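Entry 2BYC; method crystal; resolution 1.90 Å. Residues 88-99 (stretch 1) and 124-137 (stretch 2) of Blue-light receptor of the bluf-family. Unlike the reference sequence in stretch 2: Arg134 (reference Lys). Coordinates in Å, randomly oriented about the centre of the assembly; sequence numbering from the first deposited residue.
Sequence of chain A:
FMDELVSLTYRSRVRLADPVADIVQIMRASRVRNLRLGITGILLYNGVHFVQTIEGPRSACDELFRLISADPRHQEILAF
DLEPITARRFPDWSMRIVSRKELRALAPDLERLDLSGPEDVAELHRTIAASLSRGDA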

# COMPACT_ATOMS: atom_id res chain seq x y z
N ARG A 88 10.89 -9.03 0.92
CA ARG A 88 10.14 -7.77 1.09
C ARG A 88 10.80 -6.51 0.53
O ARG A 88 12.02 -6.29 0.63
CB ARG A 88 9.79 -7.56 2.57
CG ARG A 88 8.95 -8.65 3.17
CD ARG A 88 8.63 -8.35 4.59
NE ARG A 88 8.03 -9.54 5.17
CZ ARG A 88 6.74 -9.72 5.34
NH1 ARG A 88 5.88 -8.79 4.99
NH2 ARG A 88 6.31 -10.82 5.89
N ARG A 89 9.98 -5.64 -0.04
CA ARG A 89 10.41 -4.31 -0.48
C ARG A 89 10.34 -3.30 0.68
O ARG A 89 11.15 -2.39 0.74
CB ARG A 89 9.53 -3.87 -1.67
CG ARG A 89 9.21 -5.03 -2.66
CD ARG A 89 7.85 -4.85 -3.51
NE ARG A 89 7.83 -5.72 -4.75
CZ ARG A 89 8.62 -5.48 -5.79
NH1 ARG A 89 9.43 -4.41 -5.74
NH2 ARG A 89 8.62 -6.29 -6.85
N PHE A 90 9.37 -3.44 1.60
CA PHE A 90 9.20 -2.54 2.74
C PHE A 90 9.19 -3.32 4.04
O PHE A 90 8.23 -3.26 4.80
CB PHE A 90 7.86 -1.73 2.61
CG PHE A 90 7.65 -1.22 1.25
CD1 PHE A 90 6.91 -1.97 0.33
CD2 PHE A 90 8.35 -0.06 0.81
CE1 PHE A 90 6.73 -1.56 -0.99
CE2 PHE A 90 8.22 0.37 -0.53
CZ PHE A 90 7.39 -0.39 -1.43
N PRO A 91 10.29 -4.03 4.33
CA PRO A 91 10.28 -4.89 5.48
C PRO A 91 10.10 -4.13 6.80
O PRO A 91 9.60 -4.71 7.81
CB PRO A 91 11.66 -5.60 5.39
CG PRO A 91 12.50 -4.70 4.58
CD PRO A 91 11.55 -4.13 3.58
N ASP A 92 10.44 -2.86 6.83
CA ASP A 92 10.47 -2.21 8.10
C ASP A 92 9.11 -1.68 8.51
O ASP A 92 8.95 -1.20 9.62
CB ASP A 92 11.54 -1.10 8.13
CG ASP A 92 12.93 -1.62 7.79
OD1 ASP A 92 13.21 -2.80 8.11
OD2 ASP A 92 13.73 -0.86 7.19
N TRP A 93 8.12 -1.76 7.62
CA TRP A 93 6.83 -1.07 7.82
C TRP A 93 5.67 -2.00 7.64
O TRP A 93 5.43 -2.54 6.56
CB TRP A 93 6.63 0.11 6.87
CG TRP A 93 7.79 1.02 6.80
CD1 TRP A 93 8.89 0.89 6.00
CD2 TRP A 93 7.98 2.20 7.57
NE1 TRP A 93 9.75 1.93 6.23
CE2 TRP A 93 9.20 2.76 7.18
CE3 TRP A 93 7.22 2.86 8.54
CZ2 TRP A 93 9.67 3.96 7.69
CZ3 TRP A 93 7.71 4.07 9.08
CH2 TRP A 93 8.93 4.59 8.65
N SER A 94 4.96 -2.13 8.74
CA SER A 94 3.68 -2.75 8.86
C SER A 94 2.66 -2.13 7.88
O SER A 94 1.98 -2.85 7.21
CB SER A 94 3.23 -2.59 10.31
OG SER A 94 2.10 -3.39 10.59
N MET A 95 2.60 -0.79 7.84
CA MET A 95 1.89 -0.01 6.80
C MET A 95 2.53 1.36 6.99
O MET A 95 2.57 1.85 8.06
CB MET A 95 0.36 -0.05 7.03
CG MET A 95 -0.54 0.35 5.83
SD MET A 95 0.30 -0.04 4.32
CE MET A 95 0.34 -1.85 4.33
N ARG A 96 3.15 1.90 5.97
CA ARG A 96 3.61 3.29 6.08
C ARG A 96 2.61 4.08 5.22
O ARG A 96 2.27 3.61 4.13
CB ARG A 96 5.01 3.47 5.55
CG ARG A 96 5.56 4.85 6.01
CD ARG A 96 6.87 5.06 5.41
NE ARG A 96 7.49 6.35 5.71
CZ ARG A 96 7.03 7.57 5.37
NH1 ARG A 96 5.85 7.72 4.78
NH2 ARG A 96 7.76 8.65 5.67
N ILE A 97 2.06 5.18 5.70
CA ILE A 97 1.15 5.93 4.82
C ILE A 97 2.06 6.94 4.16
O ILE A 97 3.00 7.48 4.80
CB ILE A 97 0.02 6.62 5.55
CG1 ILE A 97 -0.85 7.31 4.50
CG2 ILE A 97 0.49 7.55 6.62
CD1 ILE A 97 -2.13 7.83 4.97
N VAL A 98 1.80 7.15 2.87
CA VAL A 98 2.51 8.13 2.09
C VAL A 98 1.43 9.10 1.55
O VAL A 98 0.72 8.77 0.61
CB VAL A 98 3.30 7.51 0.93
CG1 VAL A 98 3.98 8.61 0.20
CG2 VAL A 98 4.40 6.57 1.44
N SER A 99 1.30 10.26 2.15
CA SER A 99 0.19 11.17 1.80
C SER A 99 0.53 12.10 0.64
O SER A 99 1.51 11.94 -0.01
CB SER A 99 -0.21 11.99 3.03
OG SER A 99 0.91 12.82 3.30
N LEU A 124 6.90 3.80 -8.40
CA LEU A 124 6.48 4.13 -7.04
C LEU A 124 7.27 3.29 -6.06
O LEU A 124 7.83 3.82 -5.10
CB LEU A 124 4.97 3.94 -6.87
CG LEU A 124 4.09 5.05 -7.50
CD1 LEU A 124 2.66 4.56 -7.58
CD2 LEU A 124 4.17 6.44 -6.76
N HIS A 125 7.39 2.00 -6.35
CA HIS A 125 8.11 1.11 -5.44
C HIS A 125 9.59 1.52 -5.29
O HIS A 125 10.16 1.50 -4.22
CB HIS A 125 8.03 -0.35 -5.91
CG HIS A 125 6.71 -1.02 -5.68
ND1 HIS A 125 5.74 -0.55 -4.82
CD2 HIS A 125 6.22 -2.16 -6.20
CE1 HIS A 125 4.71 -1.37 -4.82
NE2 HIS A 125 4.98 -2.37 -5.64
N ARG A 126 10.20 1.84 -6.40
CA ARG A 126 11.58 2.22 -6.47
C ARG A 126 11.84 3.51 -5.70
O ARG A 126 12.73 3.61 -4.89
CB ARG A 126 11.94 2.41 -7.95
CG ARG A 126 13.38 2.68 -8.26
CD ARG A 126 13.59 2.97 -9.75
NE ARG A 126 13.48 4.39 -9.98
CZ ARG A 126 12.70 4.92 -10.91
NH1 ARG A 126 11.99 4.13 -11.72
NH2 ARG A 126 12.63 6.25 -11.02
N THR A 127 11.05 4.52 -5.97
CA THR A 127 11.38 5.78 -5.39
C THR A 127 11.03 5.82 -3.93
O THR A 127 11.75 6.40 -3.11
CB THR A 127 10.73 6.93 -6.18
OG1 THR A 127 9.34 6.99 -5.91
CG2 THR A 127 10.93 6.73 -7.66
N ILE A 128 9.89 5.25 -3.57
CA ILE A 128 9.53 5.11 -2.14
C ILE A 128 10.50 4.23 -1.33
O ILE A 128 11.04 4.70 -0.31
CB ILE A 128 8.05 4.65 -1.93
CG1 ILE A 128 7.16 5.61 -2.77
CG2 ILE A 128 7.78 4.71 -0.44
CD1 ILE A 128 5.65 5.26 -2.83
N ALA A 129 10.74 3.00 -1.75
CA ALA A 129 11.77 2.14 -1.09
C ALA A 129 13.07 2.90 -0.85
O ALA A 129 13.67 2.83 0.23
CB ALA A 129 12.06 0.89 -1.92
N ALA A 130 13.49 3.64 -1.88
CA ALA A 130 14.77 4.33 -1.87
C ALA A 130 14.77 5.47 -0.89
O ALA A 130 15.75 5.70 -0.21
CB ALA A 130 15.11 4.85 -3.26
N SER A 131 13.67 6.19 -0.81
CA SER A 131 13.57 7.26 0.15
C SER A 131 13.77 6.73 1.57
O SER A 131 14.58 7.24 2.32
CB SER A 131 12.23 8.02 -0.02
OG SER A 131 11.73 8.47 1.24
N LEU A 132 13.02 5.71 1.95
CA LEU A 132 13.30 4.90 3.12
C LEU A 132 14.64 4.26 2.77
O LEU A 132 15.17 4.55 1.73
CB LEU A 132 12.19 3.86 3.27
CG LEU A 132 10.78 4.37 2.96
CD1 LEU A 132 9.72 3.26 3.04
CD2 LEU A 132 10.38 5.48 3.91
N SER A 133 15.24 3.40 3.54
CA SER A 133 16.54 2.83 3.07
C SER A 133 17.66 3.81 3.34
O SER A 133 18.62 3.43 4.03
CB SER A 133 16.58 2.48 1.56
OG SER A 133 15.70 1.41 1.21
N ARG A 134 17.56 5.02 2.76
CA ARG A 134 18.50 6.14 3.02
C ARG A 134 18.64 6.40 4.51
O ARG A 134 19.77 6.65 5.02
CB ARG A 134 18.07 7.43 2.29
CG ARG A 134 18.53 7.47 0.84
CD ARG A 134 18.07 8.74 0.15
NE ARG A 134 17.34 8.46 -1.10
CZ ARG A 134 16.67 9.36 -1.81
NH1 ARG A 134 16.64 10.64 -1.44
NH2 ARG A 134 16.02 8.99 -2.91
N GLY A 135 17.51 6.26 5.22
CA GLY A 135 17.49 6.38 6.67
C GLY A 135 17.85 5.14 7.45
O GLY A 135 17.80 5.14 8.68
N ASP A 136 18.25 4.07 6.77
CA ASP A 136 18.39 2.85 7.50
C ASP A 136 19.80 2.65 8.15
O ASP A 136 20.75 3.38 7.84
CB ASP A 136 17.82 1.68 6.66
CG ASP A 136 16.24 1.64 6.68
OD1 ASP A 136 15.59 2.16 7.65
OD2 ASP A 136 15.62 1.09 5.73
N ALA A 137 19.86 1.76 9.14
CA ALA A 137 21.11 1.13 9.68
C ALA A 137 22.13 1.99 10.33
O ALA A 137 23.31 1.63 10.32
CB ALA A 137 21.81 0.31 8.62

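Two carboxylates meet at the outer margin of this contact: Asp92 OD2 lies 3.1 Å from Asp136 OD2, a pairing of like charges in which both atoms are acceptors and no hydrogen bond joins them. Both side chains are exposed, so solvent can soften the repulsion, and Asp136 OD2 also receives a weak hydrogen bond from Ser133 N (3.2 Å, N-H...acceptor angle 123°).

No hydrogen bond of any kind crosses between the two stretches; the 487 Å² they bury together, both sides summed, comes mostly from apolar and aromatic packing, with two arginine side chains. Stretch 1 is an irregular segment that becomes a strand at Arg96 to Val98, and stretch 2 continues a helix through Ser131 before turning. The backbones approach to 6.6 Å between Phe90 CA and Ala129 CA. Val98 CA and Ile128 CA stand 8.7 Å apart.

Phe90 is the hub. Its CA-to-CB bond points sideways, but with chi1 in the m well the ring end comes nearer to the helix and meets four residues spaced along it. The edge of the ring is directed toward the face of His125 in an offset edge-to-face pair, with centroids 5.7 Å apart and planes at 65°. Phe90 CE2 lies 4.1 Å from Ala129 CB and 4.4 Å from Ile128 CG2, while Phe90 CD2 is 4.2 Å from Leu132 CD1. His125, Ile128, Ala129 and Leu132 follow the three-to-four-residue spacing that brings helical side chains to a common side. A type I turn from Phe90 to Trp93, with Trp93 N donating to Phe90 O (3.2 Å), folds the loop just after this ring and brings Trp93 back to the helix end.

Leu132, the first residue to leave helical phi/psi, has 83 Å² covered by stretch 1. Its CD1 packs 3.9 Å from Trp93 CD1 as well as against Phe90, and its CD2 lies 3.5 Å from Arg96 NE. The leucine thus fits among two aromatic rings and the end of an arginine side chain. Arg96 NE is buried here without a polar partner, while Arg96 NH1 is hydrogen-bonded elsewhere in the structure. Deeper in, Val98 CG2 meets Ile128 CG2 at 4.3 Å, a plain contact of branched aliphatic side chains that links the strand to the helix.

At the other end of the helical surface, Arg89 lies over one face of the His125 ring, so the imidazole has the arginine against its face as well as the edge of Phe90. This face-on contact is a van der Waals one.

Past the helix, Ser133 OG donates to Ala129 O at 2.7 Å, satisfying a carbonyl of the last helical turn. A second type I turn, Ser133 to Asp136, is closed by Asp136 N to Ser133 O (2.8 Å) and carries Asp136 back toward Asp92.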